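FtsY (Mycoplasma mycoides, PDB 1ZU4) is the signal recognition particle receptor, represented by its NG domain, a helical bundle joined to a P-loop GTPase-type domain. Local coordinates at residues Y128-G133 / N162-V167; K118-A123 / E153-T158. One frame throughout, in Å; residues are numbered along the deposited sequence.

Interaction 1 of 2, residues Y128-G133 / N162-V167; sequences YYAELG and NKVDLV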
loop_
_atom_site.group_PDB
_atom_site.type_symbol
_atom_site.label_atom_id
_atom_site.label_comp_id
_atom_site.label_asym_id
_atom_site.label_seq_id
_atom_site.Cartn_x
_atom_site.Cartn_y
_atom_site.Cartn_z
ATOM N N TYR A 128 9.358 -6.683 9.490
ATOM C CA TYR A 128 8.384 -5.989 10.325
ATOM C C TYR A 128 7.817 -6.927 11.381
ATOM O O TYR A 128 7.697 -6.547 12.578
ATOM C CB TYR A 128 7.250 -5.409 9.451
ATOM C CG TYR A 128 6.136 -4.694 10.193
ATOM C CD1 TYR A 128 6.151 -3.307 10.387
ATOM C CD2 TYR A 128 5.020 -5.405 10.649
ATOM C CE1 TYR A 128 5.066 -2.668 11.066
ATOM C CE2 TYR A 128 3.983 -4.793 11.310
ATOM C CZ TYR A 128 3.995 -3.451 11.534
ATOM O OH TYR A 128 2.885 -2.911 12.188
ATOM N N TYR A 129 7.442 -8.148 10.969
ATOM C CA TYR A 129 6.902 -9.108 11.937
ATOM C C TYR A 129 8.004 -9.759 12.772
ATOM O O TYR A 129 7.812 -10.024 13.977
ATOM C CB TYR A 129 5.994 -10.144 11.240
ATOM C CG TYR A 129 4.715 -9.481 10.859
ATOM C CD1 TYR A 129 4.500 -9.039 9.550
ATOM C CD2 TYR A 129 3.757 -9.210 11.815
ATOM C CE1 TYR A 129 3.343 -8.366 9.186
ATOM C CE2 TYR A 129 2.570 -8.509 11.480
ATOM C CZ TYR A 129 2.381 -8.098 10.152
ATOM O OH TYR A 129 1.245 -7.398 9.789
ATOM N N ALA A 130 9.157 -9.990 12.157
ATOM C CA ALA A 130 10.290 -10.626 12.859
ATOM C C ALA A 130 10.742 -9.765 14.031
ATOM O O ALA A 130 10.981 -10.290 15.130
ATOM C CB ALA A 130 11.463 -10.927 11.902
ATOM N N GLU A 131 10.816 -8.448 13.807
ATOM C CA GLU A 131 11.064 -7.491 14.893
ATOM C C GLU A 131 9.984 -7.460 15.992
ATOM O O GLU A 131 10.249 -7.089 17.139
ATOM C CB GLU A 131 11.334 -6.096 14.315
ATOM C CG GLU A 131 12.551 -6.111 13.390
ATOM C CD GLU A 131 13.596 -5.022 13.678
ATOM O OE1 GLU A 131 14.003 -4.851 14.855
ATOM O OE2 GLU A 131 14.049 -4.371 12.709
ATOM N N LEU A 132 8.768 -7.871 15.659
ATOM C CA LEU A 132 7.709 -7.921 16.659
ATOM C C LEU A 132 7.766 -9.233 17.437
ATOM O O LEU A 132 6.913 -9.485 18.293
ATOM C CB LEU A 132 6.333 -7.661 16.024
ATOM C CG LEU A 132 6.113 -6.242 15.474
ATOM C CD1 LEU A 132 4.875 -6.151 14.580
ATOM C CD2 LEU A 132 6.012 -5.273 16.650
ATOM N N GLY A 133 8.794 -10.043 17.156
ATOM C CA GLY A 133 9.018 -11.321 17.825
ATOM C C GLY A 133 8.468 -12.570 17.166
ATOM O O GLY A 133 8.509 -13.650 17.732
ATOM N N ASN A 162 17.089 -12.734 12.199
ATOM C CA ASN A 162 17.378 -14.187 12.203
ATOM C C ASN A 162 16.119 -15.085 12.246
ATOM O O ASN A 162 16.198 -16.298 11.979
ATOM C CB ASN A 162 18.352 -14.561 13.347
ATOM C CG ASN A 162 19.764 -13.954 13.160
ATOM O OD1 ASN A 162 20.299 -13.896 12.039
ATOM N ND2 ASN A 162 20.376 -13.521 14.273
ATOM N N LYS A 163 14.971 -14.476 12.575
ATOM C CA LYS A 163 13.676 -15.184 12.691
ATOM C C LYS A 163 12.909 -15.279 11.376
ATOM O O LYS A 163 11.735 -15.653 11.373
ATOM C CB LYS A 163 12.783 -14.549 13.754
ATOM C CG LYS A 163 13.198 -14.892 15.187
ATOM C CD LYS A 163 12.144 -14.445 16.195
ATOM C CE LYS A 163 12.541 -13.171 16.910
ATOM N NZ LYS A 163 12.678 -12.036 15.953
ATOM N N VAL A 164 13.583 -14.921 10.281
ATOM C CA VAL A 164 13.034 -15.049 8.931
ATOM C C VAL A 164 13.815 -16.089 8.134
ATOM O O VAL A 164 15.033 -15.939 7.921
ATOM C CB VAL A 164 13.060 -13.742 8.113
ATOM C CG1 VAL A 164 12.414 -13.983 6.730
ATOM C CG2 VAL A 164 12.395 -12.567 8.855
ATOM N N ASP A 165 13.086 -17.110 7.680
ATOM C CA ASP A 165 13.610 -18.227 6.891
ATOM C C ASP A 165 12.974 -18.211 5.513
ATOM O O ASP A 165 11.934 -17.581 5.332
ATOM C CB ASP A 165 13.286 -19.554 7.587
ATOM C CG ASP A 165 13.979 -19.688 8.935
ATOM O OD1 ASP A 165 15.135 -19.226 9.044
ATOM O OD2 ASP A 165 13.366 -20.238 9.879
ATOM N N LEU A 166 13.609 -18.896 4.559
ATOM C CA LEU A 166 13.214 -18.904 3.132
ATOM C C LEU A 166 13.132 -20.310 2.577
ATOM O O LEU A 166 14.092 -21.103 2.726
ATOM C CB LEU A 166 14.257 -18.166 2.283
ATOM C CG LEU A 166 13.939 -18.060 0.783
ATOM C CD1 LEU A 166 12.903 -16.965 0.510
ATOM C CD2 LEU A 166 15.185 -17.811 -0.018
ATOM N N VAL A 167 12.018 -20.599 1.910
ATOM C CA VAL A 167 11.873 -21.814 1.097
ATOM C C VAL A 167 11.865 -21.405 -0.377
ATOM O O VAL A 167 11.208 -20.426 -0.766
ATOM C CB VAL A 167 10.570 -22.623 1.484
ATOM C CG1 VAL A 167 10.333 -23.778 0.548
ATOM C CG2 VAL A 167 10.692 -23.157 2.920
#
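Lys-163 reaches across to the end of helix 118-131 and donates from NZ to Ala-130 O at 2.6 Å, the one hydrogen bond between the two segments. The ammonium group stands above the carbonyl plane, 39° out of it, and does not follow a lone pair. Gly-133 N approaches the same oxygen from the opposite face at 3.0 Å, so two donors grip this last-turn carbonyl. Bends at chi3 and chi4 fold the lysine chain back over the turn, bringing CE within 4.1 Å of Gly-133 CA. Next to this bond, Ala-130 CB meets Val-164 CG2 at 3.6 Å. That methyl lies anti to the valine's carbonyl carbon, beside its backbone N, while the buried side chain also packs on Ile-138 and Ile-156. Lys-163 and Asp-165 are held by backbone bonds to Val-136, which place the start of the edge strand alongside strand 136-140. On the helix side, Gly-133 has positive phi (94°) and its N-H turns back into the last turn. A Schellman motif thus ends the helix that follows the probable P-loop, and its last turn packs on the outermost parallel strand of an SRP54-type GTPase domain.

Interaction 2 of 2, residues K118-A123 / E153-T158; sequences KTTSLA and EEWIKT. With SO4 (sulfate ion), chain B.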
loop_
_atom_site.group_PDB
_atom_site.type_symbol
_atom_site.label_atom_id
_atom_site.label_comp_id
_atom_site.label_asym_id
_atom_site.label_seq_id
_atom_site.Cartn_x
_atom_site.Cartn_y
_atom_site.Cartn_z
ATOM N N LYS A 118 7.381 -5.983 -5.360
ATOM C CA LYS A 118 6.890 -7.067 -4.499
ATOM C C LYS A 118 7.961 -7.673 -3.609
ATOM O O LYS A 118 7.747 -7.789 -2.413
ATOM C CB LYS A 118 6.211 -8.170 -5.312
ATOM C CG LYS A 118 5.129 -7.637 -6.223
ATOM C CD LYS A 118 4.386 -8.738 -6.966
ATOM C CE LYS A 118 5.250 -9.466 -7.945
ATOM N NZ LYS A 118 4.371 -10.285 -8.797
ATOM N N THR A 119 9.113 -8.044 -4.179
ATOM C CA THR A 119 10.077 -8.837 -3.420
ATOM C C THR A 119 10.727 -7.968 -2.358
ATOM O O THR A 119 10.929 -8.435 -1.271
ATOM C CB THR A 119 11.162 -9.589 -4.279
ATOM O OG1 THR A 119 12.145 -8.656 -4.777
ATOM C CG2 THR A 119 10.526 -10.332 -5.445
ATOM N N THR A 120 11.004 -6.702 -2.663
ATOM C CA THR A 120 11.432 -5.729 -1.657
ATOM C C THR A 120 10.398 -5.602 -0.526
ATOM O O THR A 120 10.736 -5.699 0.641
ATOM C CB THR A 120 11.705 -4.339 -2.328
ATOM O OG1 THR A 120 12.909 -4.429 -3.091
ATOM C CG2 THR A 120 11.849 -3.213 -1.313
ATOM N N SER A 121 9.127 -5.416 -0.894
ATOM C CA SER A 121 8.074 -5.191 0.085
ATOM C C SER A 121 7.877 -6.429 0.930
ATOM O O SER A 121 7.631 -6.347 2.117
ATOM C CB SER A 121 6.736 -4.846 -0.606
ATOM O OG SER A 121 6.776 -3.602 -1.213
ATOM N N LEU A 122 7.995 -7.593 0.316
ATOM C CA LEU A 122 7.782 -8.812 1.064
ATOM C C LEU A 122 8.899 -9.001 2.105
ATOM O O LEU A 122 8.646 -9.407 3.241
ATOM C CB LEU A 122 7.722 -9.984 0.092
ATOM C CG LEU A 122 7.480 -11.335 0.713
ATOM C CD1 LEU A 122 6.608 -12.212 -0.159
ATOM C CD2 LEU A 122 8.845 -11.924 0.907
ATOM N N ALA A 123 10.128 -8.677 1.717
ATOM C CA ALA A 123 11.281 -8.658 2.635
ATOM C C ALA A 123 11.078 -7.702 3.826
ATOM O O ALA A 123 11.395 -8.055 4.961
ATOM C CB ALA A 123 12.552 -8.284 1.871
ATOM N N GLU A 153 17.234 -14.249 -1.116
ATOM C CA GLU A 153 18.453 -14.826 -0.508
ATOM C C GLU A 153 19.411 -13.760 0.014
ATOM O O GLU A 153 19.931 -13.897 1.129
ATOM C CB GLU A 153 19.210 -15.701 -1.495
ATOM C CG GLU A 153 18.652 -17.082 -1.641
ATOM C CD GLU A 153 19.110 -17.698 -2.919
ATOM O OE1 GLU A 153 19.453 -16.941 -3.859
ATOM O OE2 GLU A 153 19.139 -18.935 -2.992
ATOM N N GLU A 154 19.638 -12.731 -0.807
ATOM C CA GLU A 154 20.444 -11.568 -0.438
ATOM C C GLU A 154 19.911 -10.992 0.858
ATOM O O GLU A 154 20.589 -11.080 1.881
ATOM C CB GLU A 154 20.414 -10.491 -1.528
ATOM C CG GLU A 154 21.481 -9.371 -1.359
ATOM C CD GLU A 154 21.104 -8.050 -2.064
ATOM O OE1 GLU A 154 20.321 -8.087 -3.051
ATOM O OE2 GLU A 154 21.596 -6.968 -1.626
ATOM N N TRP A 155 18.686 -10.449 0.805
ATOM C CA TRP A 155 18.044 -9.792 1.948
ATOM C C TRP A 155 18.090 -10.651 3.218
ATOM O O TRP A 155 18.218 -10.111 4.324
ATOM C CB TRP A 155 16.576 -9.467 1.645
ATOM C CG TRP A 155 16.302 -8.282 0.755
ATOM C CD1 TRP A 155 16.130 -8.303 -0.591
ATOM C CD2 TRP A 155 16.101 -6.919 1.161
ATOM N NE1 TRP A 155 15.853 -7.042 -1.060
ATOM C CE2 TRP A 155 15.834 -6.171 -0.006
ATOM C CE3 TRP A 155 16.128 -6.256 2.398
ATOM C CZ2 TRP A 155 15.597 -4.789 0.017
ATOM C CZ3 TRP A 155 15.893 -4.873 2.418
ATOM C CH2 TRP A 155 15.629 -4.160 1.233
ATOM N N ILE A 156 17.969 -11.972 3.045
ATOM C CA ILE A 156 17.997 -12.943 4.142
ATOM C C ILE A 156 19.334 -12.893 4.877
ATOM O O ILE A 156 19.380 -12.691 6.094
ATOM C CB ILE A 156 17.758 -14.397 3.632
ATOM C CG1 ILE A 156 16.294 -14.618 3.212
ATOM C CG2 ILE A 156 18.212 -15.441 4.673
ATOM C CD1 ILE A 156 15.329 -14.889 4.339
ATOM N N LYS A 157 20.422 -13.095 4.141
ATOM C CA LYS A 157 21.730 -13.057 4.767
ATOM C C LYS A 157 22.494 -11.820 4.348
ATOM O O LYS A 157 23.485 -11.893 3.615
ATOM C CB LYS A 157 22.480 -14.378 4.548
ATOM C CG LYS A 157 22.455 -15.257 5.812
ATOM C CD LYS A 157 23.663 -16.178 5.867
ATOM C CE LYS A 157 24.000 -16.537 7.308
ATOM N NZ LYS A 157 24.494 -17.931 7.435
ATOM N N THR A 158 21.985 -10.689 4.840
ATOM C CA THR A 158 22.513 -9.355 4.582
ATOM C C THR A 158 21.716 -8.303 5.373
ATOM O O THR A 158 22.312 -7.360 5.894
ATOM C CB THR A 158 22.647 -9.023 3.050
ATOM O OG1 THR A 158 23.933 -8.452 2.791
ATOM C CG2 THR A 158 21.571 -8.069 2.548
HETATM S S SO4 B . 8.980 -7.320 -8.278
HETATM O O1 SO4 B . 9.127 -8.230 -7.122
HETATM O O2 SO4 B . 8.933 -8.194 -9.455
HETATM O O3 SO4 B . 7.707 -6.563 -8.291
HETATM O O4 SO4 B . 10.100 -6.376 -8.260
#
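Trp-155 lays one face of its indole against Ala-123, whose CB sits over the five-membered ring, 4.0 Å from its centroid and 20° off the ring normal. This is a CH-pi contact, with the methyl off the centre of the indole and equally close, at 3.9 Å, to CG and CD2 of Trp-155. The tryptophan's first torsion sets CG anti to the carbonyl carbon, beside its own backbone N, and a chi2 of 93° sets the indole plane nearly at right angles to the plane of CA, CB and CG, presenting its face to helix 118-131. Thr-120 meets the far, six-membered ring obliquely, its OG1 4.1 Å from Trp-155 CZ2. Arg-159 adds a cation-pi contact to the same indole, which is buried.

The helix that receives the ring begins at the probable Walker A P-loop of this P-loop NTPase fold, where a sulfate ion is bound. Lys-118 N donates to sulfate O3 at 3.0 Å in a nearly straight bond (165°), and Thr-119 N gives a more bent one to O1 at 2.9 Å. Gly-115 N and Gly-117 N bind the ion too, so four backbone amides, from the loop and the first residues of the helix, hold it. The Lys-118 chain runs past the anion, with CG 3.5 Å from sulfate O3, and bends at chi3; its NZ is hydrogen-bonded to the carbonyls of Gly-112 and Thr-199. In Thr-119 the hydroxyl stands between the backbone N and the carbonyl carbon.

Overall arrangement
Both interactions use helix 118-131: interaction 2 its beginning, at the sulfate-binding loop, and interaction 1 its end. Their centres lie 11 Å apart, and their partners, helix 146-156 and edge strand 164-167, follow each other in the chain. Interaction 2 is buried and rests on aromatic and apolar packing between two helices, with its polar chemistry directed at the bound anion. Interaction 1 is only partly buried; a lysine-to-carbonyl bond on its more exposed side accompanies a small apolar pair beside it. The two meet where the Ile-156 side chain packs on the strand, its CD1 3.7 Å from Val-164 O, and where Leu-166 lies against Glu-153.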